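Local coordinates for RNA-dependent RNA Polymerase (Bombyx mori cytoplasmic polyhedrosis virus, PDB 6TZ0), which catalyses RNA-templated RNA synthesis inside the viral capsid, making plus strands for transcription and complementary minus strands for genome replication, at residues K676-E684 and N718-L726; A523-L533 and P1145-D1153. All coordinates share one frame; numbering follows the deposited sequence.

Contact 1 (K676-E684 and N718-L726); sequences KILGDDIME and NSIVLLQQL
Met683 lies across Ile720 and Leu722 as the main apolar bridge between the two segments. Its CG reaches Ile720 CG1 at 3.7 Å, and its SD reaches Leu722 CB, also at 3.7 Å, the thioether chain running roughly perpendicular to both partners. Extended away from the backbone N (chi1 -177°), the methionine turns only at its last torsion, bringing CE near Leu722 CD2. The two methyls of Leu722 part between Lys676, at the end of one strand, and Asp681, in the turn: CD2 lies 3.8 Å from Lys676 CB, while CD1 lies 3.9 Å from Asp681 CB. Lys676 then bends off, and its NZ is bound by the carbonyl of Asp515. Beyond Leu722, Leu723 CD2 packs on Leu678 CD2 at 3.7 Å and beside Asp681 OD2.

Backbone bonds between Lys676 and Met683 hold the first segment as a hairpin whose turn carries Gly679-Asp680-Asp681, the GDD of polymerase motif C; both aspartates bind magnesium in another structure of this polymerase, though none is bound to this chain here. Paired bonds between Leu722 and Gln725 shape the second hairpin, consistent with motif E. The strands 682-684 and 720-722 run at 148° without a hydrogen bond between these segments, and Met532 of helix 530-535 covers Met683, Ile720 and Leu722. The join is therefore essentially apolar: it reaches the metal-binding turn at the methylene of Asp681, while the carboxylate is bordered by a leucine methyl.

Contact 2 (A523-L533 and P1145-D1153); sequences AGNAFDIGEML and PRQLFFLSD
The ring of Phe1149 receives the backbone of the other segment on one face, where Ala526 N sits 3.9 Å above the plane over the ring centre. At its edge Gly524 O lies near the plane, 3.6 Å from Phe1149 CD1, an approach that sets a carbonyl oxygen against ring hydrogens; Phe1150 CE2 also meets the edge. Phe1150 in turn has Leu533 CD2 at its own edge, 4.2 Å from CE1, and Ala526 CB slanting in at 3.7 Å from CD1. The guanidinium of Arg1146 lays one face over Gly524 CA, off toward its rim, after the side chain bends at chi2 (-72°) and passes its CD by Gly524 O.

Between the segments a single hydrogen bond, from Ala526 N to Phe1149 O (3.1 Å), ties the backbones, with the donor 41° out of the carbonyl plane. Phe1149 keeps its CG anti to the backbone N (chi1 -176°), which carries the ring beneath the same Ala526 N that its carbonyl binds. Ile529 CD1 bridges the two phenylalanines at 4.1 Å from Phe1149 CZ. The loop that presents these groups is braced internally: the Asp528 carboxylate accepts Ala523 N at OD1 and Gly524 N at OD2, across a type I turn from Asn525 to Asp528.

Away from the annotated sites, this packing joins the polymerase domain to the C-terminal region. Ile529 and Arg1146 both rest on Gln725 of strand 725-727, Phe732 meets the Phe1149 ring, and Leu533 and Phe1150 reach Trp272 of strand 266-272. Gln1147 and Arg1146 touch helix 754-766, while helix 530-535 begins just after Ile529.

How the contacts relate
Of the four segments, 523-533 comes first from the N terminus, followed by strand 541-548, which bears the metal ligand Asp547, before the chain reaches 676-684. Contact 1 closes a local loop of 33 intervening residues, which include helix 690-705 and strand 711-716, when 718-726 returns to the motif C hairpin. Contact 2 closes a far longer loop, with 611 residues between its segments, at 1145-1153, so the whole of contact 1 falls within its span. The two touch directly, their centres about 16 Å apart, where helix 530-535 and strand 725-727 meet. The catalytic palm is thus connected, through that helix and strand, to the C-terminal region.

Contact 1 (K676-E684 and N718-L726)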
loop_
_atom_site.group_PDB
_atom_site.type_symbol
_atom_site.label_atom_id
_atom_site.label_comp_id
_atom_site.label_asym_id
_atom_site.label_seq_id
_atom_site.Cartn_x
_atom_site.Cartn_y
_atom_site.Cartn_z
ATOM N N LYS A 676 2.557 20.033 8.105
ATOM C CA LYS A 676 2.076 19.191 7.015
ATOM C C LYS A 676 2.550 17.765 7.245
ATOM O O LYS A 676 3.734 17.538 7.504
ATOM C CB LYS A 676 2.552 19.698 5.655
ATOM C CG LYS A 676 1.927 21.004 5.240
ATOM C CD LYS A 676 0.447 20.818 4.986
ATOM C CE LYS A 676 -0.201 22.103 4.522
ATOM N NZ LYS A 676 -1.660 21.941 4.310
ATOM N N ILE A 677 1.620 16.812 7.186
ATOM C CA ILE A 677 1.883 15.416 7.521
ATOM C C ILE A 677 1.291 14.525 6.434
ATOM O O ILE A 677 0.172 14.765 5.972
ATOM C CB ILE A 677 1.309 15.056 8.915
ATOM C CG1 ILE A 677 2.028 15.834 10.009
ATOM C CG2 ILE A 677 1.464 13.587 9.235
ATOM C CD1 ILE A 677 1.362 15.767 11.327
ATOM N N LEU A 678 2.055 13.511 5.999
ATOM C CA LEU A 678 1.517 12.488 5.107
ATOM C C LEU A 678 1.878 11.081 5.598
ATOM O O LEU A 678 1.920 10.134 4.812
ATOM C CB LEU A 678 1.993 12.733 3.668
ATOM C CG LEU A 678 1.144 12.170 2.520
ATOM C CD1 LEU A 678 -0.207 12.794 2.603
ATOM C CD2 LEU A 678 1.740 12.426 1.166
ATOM N N GLY A 679 2.139 10.916 6.888
ATOM C CA GLY A 679 2.455 9.606 7.417
ATOM C C GLY A 679 3.946 9.402 7.323
ATOM O O GLY A 679 4.480 9.335 6.214
ATOM N N ASP A 680 4.622 9.379 8.476
ATOM C CA ASP A 680 6.066 9.268 8.696
ATOM C C ASP A 680 6.833 10.511 8.218
ATOM O O ASP A 680 8.036 10.617 8.476
ATOM C CB ASP A 680 6.664 8.001 8.051
ATOM C CG ASP A 680 7.931 7.528 8.738
ATOM O OD1 ASP A 680 8.284 8.090 9.790
ATOM O OD2 ASP A 680 8.579 6.600 8.216
ATOM N N ASP A 681 6.175 11.473 7.572
ATOM C CA ASP A 681 6.777 12.738 7.158
ATOM C C ASP A 681 6.066 13.874 7.868
ATOM O O ASP A 681 4.915 14.180 7.550
ATOM C CB ASP A 681 6.691 12.942 5.647
ATOM C CG ASP A 681 7.763 12.207 4.897
ATOM O OD1 ASP A 681 8.871 12.042 5.447
ATOM O OD2 ASP A 681 7.503 11.800 3.746
ATOM N N ILE A 682 6.753 14.514 8.804
ATOM C CA ILE A 682 6.237 15.678 9.508
ATOM C C ILE A 682 7.049 16.876 9.039
ATOM O O ILE A 682 8.265 16.771 8.850
ATOM C CB ILE A 682 6.327 15.519 11.042
ATOM C CG1 ILE A 682 5.728 14.200 11.516
ATOM C CG2 ILE A 682 5.612 16.646 11.764
ATOM C CD1 ILE A 682 6.760 13.126 11.805
ATOM N N MET A 683 6.380 18.005 8.826
ATOM C CA MET A 683 7.047 19.251 8.453
ATOM C C MET A 683 6.526 20.370 9.347
ATOM O O MET A 683 5.428 20.874 9.124
ATOM C CB MET A 683 6.808 19.574 6.989
ATOM C CG MET A 683 7.523 20.807 6.532
ATOM S SD MET A 683 7.204 21.208 4.818
ATOM C CE MET A 683 5.552 21.864 4.932
ATOM N N GLU A 684 7.315 20.777 10.331
ATOM C CA GLU A 684 6.918 21.803 11.284
ATOM C C GLU A 684 7.585 23.128 10.953
ATOM O O GLU A 684 8.780 23.177 10.658
ATOM C CB GLU A 684 7.285 21.383 12.704
ATOM C CG GLU A 684 6.522 20.181 13.189
ATOM C CD GLU A 684 6.996 19.712 14.537
ATOM O OE1 GLU A 684 8.032 20.216 15.011
ATOM O OE2 GLU A 684 6.334 18.842 15.134
ATOM N N ASN A 718 17.057 27.730 7.188
ATOM C CA ASN A 718 16.836 28.078 5.794
ATOM C C ASN A 718 16.710 26.875 4.862
ATOM O O ASN A 718 16.979 27.001 3.668
ATOM C CB ASN A 718 17.945 29.016 5.318
ATOM C CG ASN A 718 19.326 28.503 5.640
ATOM O OD1 ASN A 718 19.497 27.372 6.084
ATOM N ND2 ASN A 718 20.323 29.354 5.455
ATOM N N SER A 719 16.257 25.726 5.356
ATOM C CA SER A 719 16.064 24.570 4.488
ATOM C C SER A 719 14.981 23.671 5.063
ATOM O O SER A 719 14.919 23.465 6.276
ATOM C CB SER A 719 17.363 23.779 4.308
ATOM O OG SER A 719 17.783 23.189 5.522
ATOM N N ILE A 720 14.145 23.126 4.187
ATOM C CA ILE A 720 12.987 22.343 4.599
ATOM C C ILE A 720 12.791 21.200 3.605
ATOM O O ILE A 720 13.074 21.343 2.412
ATOM C CB ILE A 720 11.739 23.254 4.734
ATOM C CG1 ILE A 720 10.612 22.560 5.492
ATOM C CG2 ILE A 720 11.270 23.821 3.393
ATOM C CD1 ILE A 720 10.897 22.379 6.943
ATOM N N VAL A 721 12.368 20.041 4.109
ATOM C CA VAL A 721 12.199 18.832 3.306
ATOM C C VAL A 721 10.789 18.305 3.525
ATOM O O VAL A 721 10.364 18.126 4.668
ATOM C CB VAL A 721 13.211 17.728 3.679
ATOM C CG1 VAL A 721 13.100 16.566 2.717
ATOM C CG2 VAL A 721 14.630 18.239 3.740
ATOM N N LEU A 722 10.077 18.030 2.437
ATOM C CA LEU A 722 8.835 17.280 2.541
ATOM C C LEU A 722 8.626 16.498 1.258
ATOM O O LEU A 722 8.696 17.076 0.170
ATOM C CB LEU A 722 7.636 18.193 2.803
ATOM C CG LEU A 722 6.324 17.464 3.085
ATOM C CD1 LEU A 722 6.463 16.650 4.352
ATOM C CD2 LEU A 722 5.180 18.438 3.197
ATOM N N LEU A 723 8.372 15.191 1.410
ATOM C CA LEU A 723 8.048 14.263 0.318
ATOM C C LEU A 723 9.156 14.203 -0.728
ATOM O O LEU A 723 8.889 14.189 -1.931
ATOM C CB LEU A 723 6.706 14.607 -0.327
ATOM C CG LEU A 723 5.506 14.473 0.605
ATOM C CD1 LEU A 723 4.237 14.931 -0.086
ATOM C CD2 LEU A 723 5.390 13.048 1.078
ATOM N N GLN A 724 10.405 14.161 -0.246
ATOM C CA GLN A 724 11.628 14.132 -1.059
ATOM C C GLN A 724 11.714 15.315 -2.022
ATOM O O GLN A 724 12.187 15.185 -3.150
ATOM C CB GLN A 724 11.780 12.806 -1.809
ATOM C CG GLN A 724 11.924 11.601 -0.901
ATOM C CD GLN A 724 13.150 11.676 -0.014
ATOM O OE1 GLN A 724 14.208 12.146 -0.427
ATOM N NE2 GLN A 724 13.012 11.201 1.217
ATOM N N GLN A 725 11.252 16.476 -1.574
ATOM C CA GLN A 725 11.401 17.732 -2.300
ATOM C C GLN A 725 12.020 18.739 -1.348
ATOM O O GLN A 725 11.400 19.118 -0.352
ATOM C CB GLN A 725 10.063 18.217 -2.847
ATOM C CG GLN A 725 9.636 17.466 -4.087
ATOM C CD GLN A 725 8.229 17.786 -4.521
ATOM O OE1 GLN A 725 7.450 18.360 -3.769
ATOM N NE2 GLN A 725 7.908 17.451 -5.760
ATOM N N LEU A 726 13.243 19.153 -1.646
ATOM C CA LEU A 726 14.008 20.051 -0.795
ATOM C C LEU A 726 13.836 21.485 -1.269
ATOM O O LEU A 726 14.018 21.778 -2.452
ATOM C CB LEU A 726 15.487 19.666 -0.799
ATOM C CG LEU A 726 16.478 20.559 -0.063
ATOM C CD1 LEU A 726 16.138 20.667 1.386
ATOM C CD2 LEU A 726 17.876 20.018 -0.220
#

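Contact 2 (A523-L533 and P1145-D1153)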
loop_
_atom_site.group_PDB
_atom_site.type_symbol
_atom_site.label_atom_id
_atom_site.label_comp_id
_atom_site.label_asym_id
_atom_site.label_seq_id
_atom_site.Cartn_x
_atom_site.Cartn_y
_atom_site.Cartn_z
ATOM N N ALA A 523 0.258 17.465 -7.676
ATOM C CA ALA A 523 -0.121 17.819 -9.033
ATOM C C ALA A 523 1.030 17.724 -10.017
ATOM O O ALA A 523 0.807 17.899 -11.218
ATOM C CB ALA A 523 -0.700 19.239 -9.077
ATOM N N GLY A 524 2.246 17.463 -9.546
ATOM C CA GLY A 524 3.384 17.311 -10.423
ATOM C C GLY A 524 4.026 18.598 -10.877
ATOM O O GLY A 524 4.968 18.551 -11.672
ATOM N N ASN A 525 3.554 19.745 -10.398
ATOM C CA ASN A 525 4.139 21.026 -10.764
ATOM C C ASN A 525 4.524 21.804 -9.515
ATOM O O ASN A 525 4.586 21.237 -8.422
ATOM C CB ASN A 525 3.197 21.825 -11.670
ATOM C CG ASN A 525 1.805 21.986 -11.094
ATOM O OD1 ASN A 525 1.527 21.588 -9.966
ATOM N ND2 ASN A 525 0.910 22.551 -11.887
ATOM N N ALA A 526 4.810 23.092 -9.662
ATOM C CA ALA A 526 5.279 23.900 -8.545
ATOM C C ALA A 526 4.190 24.285 -7.545
ATOM O O ALA A 526 4.497 25.005 -6.592
ATOM C CB ALA A 526 5.959 25.165 -9.065
ATOM N N PHE A 527 2.941 23.839 -7.712
ATOM C CA PHE A 527 1.951 24.085 -6.669
ATOM C C PHE A 527 2.182 23.229 -5.436
ATOM O O PHE A 527 1.652 23.551 -4.371
ATOM C CB PHE A 527 0.523 23.825 -7.150
ATOM C CG PHE A 527 0.003 24.826 -8.135
ATOM C CD1 PHE A 527 -0.218 26.135 -7.753
ATOM C CD2 PHE A 527 -0.373 24.429 -9.410
ATOM C CE1 PHE A 527 -0.724 27.053 -8.649
ATOM C CE2 PHE A 527 -0.895 25.338 -10.310
ATOM C CZ PHE A 527 -1.065 26.653 -9.931
ATOM N N ASP A 528 2.939 22.140 -5.566
ATOM C CA ASP A 528 3.149 21.231 -4.448
ATOM C C ASP A 528 4.070 21.833 -3.403
ATOM O O ASP A 528 3.960 21.504 -2.218
ATOM C CB ASP A 528 3.741 19.923 -4.956
ATOM C CG ASP A 528 2.817 19.196 -5.899
ATOM O OD1 ASP A 528 1.587 19.333 -5.758
ATOM O OD2 ASP A 528 3.326 18.490 -6.795
ATOM N N ILE A 529 4.975 22.707 -3.819
ATOM C CA ILE A 529 6.001 23.266 -2.954
ATOM C C ILE A 529 5.721 24.731 -2.632
ATOM O O ILE A 529 6.614 25.438 -2.178
ATOM C CB ILE A 529 7.394 23.091 -3.574
ATOM C CG1 ILE A 529 7.447 23.753 -4.949
ATOM C CG2 ILE A 529 7.727 21.639 -3.706
ATOM C CD1 ILE A 529 8.807 23.737 -5.582
ATOM N N GLY A 530 4.490 25.192 -2.858
ATOM C CA GLY A 530 4.192 26.607 -2.720
ATOM C C GLY A 530 4.206 27.105 -1.291
ATOM O O GLY A 530 4.610 28.241 -1.033
ATOM N N GLU A 531 3.783 26.268 -0.345
ATOM C CA GLU A 531 3.808 26.683 1.051
ATOM C C GLU A 531 5.228 26.728 1.590
ATOM O O GLU A 531 5.554 27.594 2.405
ATOM C CB GLU A 531 2.939 25.758 1.901
ATOM C CG GLU A 531 1.470 25.781 1.513
ATOM C CD GLU A 531 0.813 27.145 1.693
ATOM O OE1 GLU A 531 1.196 27.895 2.617
ATOM O OE2 GLU A 531 -0.097 27.467 0.901
ATOM N N MET A 532 6.092 25.821 1.137
ATOM C CA MET A 532 7.491 25.879 1.543
ATOM C C MET A 532 8.199 27.066 0.907
ATOM O O MET A 532 9.026 27.722 1.549
ATOM C CB MET A 532 8.202 24.584 1.173
ATOM C CG MET A 532 7.738 23.394 1.955
ATOM S SD MET A 532 8.656 21.893 1.570
ATOM C CE MET A 532 7.933 21.463 0.003
ATOM N N LEU A 533 7.885 27.343 -0.357
ATOM C CA LEU A 533 8.395 28.528 -1.037
ATOM C C LEU A 533 7.940 29.816 -0.364
ATOM O O LEU A 533 8.700 30.786 -0.318
ATOM C CB LEU A 533 7.958 28.482 -2.498
ATOM C CG LEU A 533 8.890 27.940 -3.583
ATOM C CD1 LEU A 533 9.504 26.621 -3.260
ATOM C CD2 LEU A 533 8.009 27.744 -4.790
ATOM N N PRO A 1145 2.837 18.153 -16.411
ATOM C CA PRO A 1145 3.148 19.048 -15.286
ATOM C C PRO A 1145 4.588 18.972 -14.808
ATOM O O PRO A 1145 5.110 19.983 -14.327
ATOM C CB PRO A 1145 2.169 18.593 -14.198
ATOM C CG PRO A 1145 1.059 17.962 -14.940
ATOM C CD PRO A 1145 1.686 17.286 -16.110
ATOM N N ARG A 1146 5.246 17.814 -14.901
ATOM C CA ARG A 1146 6.671 17.751 -14.595
ATOM C C ARG A 1146 7.507 18.457 -15.647
ATOM O O ARG A 1146 8.631 18.878 -15.358
ATOM C CB ARG A 1146 7.130 16.299 -14.473
ATOM C CG ARG A 1146 6.546 15.565 -13.299
ATOM C CD ARG A 1146 7.165 16.071 -12.019
ATOM N NE ARG A 1146 6.636 15.394 -10.843
ATOM C CZ ARG A 1146 6.951 15.726 -9.599
ATOM N NH1 ARG A 1146 6.424 15.062 -8.582
ATOM N NH2 ARG A 1146 7.795 16.722 -9.373
ATOM N N GLN A 1147 6.979 18.589 -16.858
ATOM C CA GLN A 1147 7.684 19.260 -17.937
ATOM C C GLN A 1147 7.574 20.775 -17.794
ATOM O O GLN A 1147 8.568 21.495 -17.927
ATOM C CB GLN A 1147 7.112 18.780 -19.273
ATOM C CG GLN A 1147 7.877 19.205 -20.498
ATOM C CD GLN A 1147 7.271 18.660 -21.770
ATOM O OE1 GLN A 1147 6.199 18.059 -21.748
ATOM N NE2 GLN A 1147 7.964 18.844 -22.880
ATOM N N LEU A 1148 6.364 21.268 -17.541
ATOM C CA LEU A 1148 6.101 22.691 -17.316
ATOM C C LEU A 1148 5.939 22.937 -15.817
ATOM O O LEU A 1148 4.857 23.244 -15.320
ATOM C CB LEU A 1148 4.852 23.125 -18.090
ATOM C CG LEU A 1148 4.804 23.517 -19.576
ATOM C CD1 LEU A 1148 5.441 24.828 -19.866
ATOM C CD2 LEU A 1148 5.475 22.498 -20.446
ATOM N N PHE A 1149 7.047 22.796 -15.092
ATOM C CA PHE A 1149 6.996 22.729 -13.632
ATOM C C PHE A 1149 6.787 24.108 -13.007
ATOM O O PHE A 1149 5.798 24.334 -12.307
ATOM C CB PHE A 1149 8.278 22.066 -13.126
ATOM C CG PHE A 1149 8.336 21.837 -11.645
ATOM C CD1 PHE A 1149 7.686 20.758 -11.071
ATOM C CD2 PHE A 1149 9.089 22.663 -10.837
ATOM C CE1 PHE A 1149 7.754 20.538 -9.709
ATOM C CE2 PHE A 1149 9.162 22.445 -9.481
ATOM C CZ PHE A 1149 8.494 21.382 -8.914
ATOM N N PHE A 1150 7.706 25.043 -13.249
ATOM C CA PHE A 1150 7.516 26.435 -12.846
ATOM C C PHE A 1150 6.812 27.282 -13.894
ATOM O O PHE A 1150 6.425 28.412 -13.588
ATOM C CB PHE A 1150 8.848 27.118 -12.520
ATOM C CG PHE A 1150 9.384 26.801 -11.162
ATOM C CD1 PHE A 1150 8.804 27.352 -10.035
ATOM C CD2 PHE A 1150 10.504 26.009 -11.014
ATOM C CE1 PHE A 1150 9.305 27.078 -8.782
ATOM C CE2 PHE A 1150 11.013 25.737 -9.766
ATOM C CZ PHE A 1150 10.413 26.274 -8.648
ATOM N N LEU A 1151 6.638 26.779 -15.105
ATOM C CA LEU A 1151 6.130 27.580 -16.203
ATOM C C LEU A 1151 4.614 27.449 -16.315
ATOM O O LEU A 1151 3.998 26.542 -15.757
ATOM C CB LEU A 1151 6.808 27.171 -17.504
ATOM C CG LEU A 1151 8.107 27.811 -17.979
ATOM C CD1 LEU A 1151 7.822 29.253 -18.264
ATOM C CD2 LEU A 1151 9.248 27.678 -16.986
ATOM N N SER A 1152 4.014 28.370 -17.063
ATOM C CA SER A 1152 2.565 28.509 -17.076
ATOM C C SER A 1152 1.905 27.495 -17.999
ATOM O O SER A 1152 2.412 27.187 -19.079
ATOM C CB SER A 1152 2.167 29.917 -17.510
ATOM O OG SER A 1152 2.465 30.130 -18.872
ATOM N N ASP A 1153 0.750 26.997 -17.568
ATOM C CA ASP A 1153 -0.064 26.073 -18.340
ATOM C C ASP A 1153 -0.991 26.772 -19.320
ATOM O O ASP A 1153 -1.752 26.095 -20.016
ATOM C CB ASP A 1153 -0.910 25.209 -17.402
ATOM C CG ASP A 1153 -0.084 24.238 -16.597
ATOM O OD1 ASP A 1153 0.986 23.817 -17.083
ATOM O OD2 ASP A 1153 -0.510 23.886 -15.477
#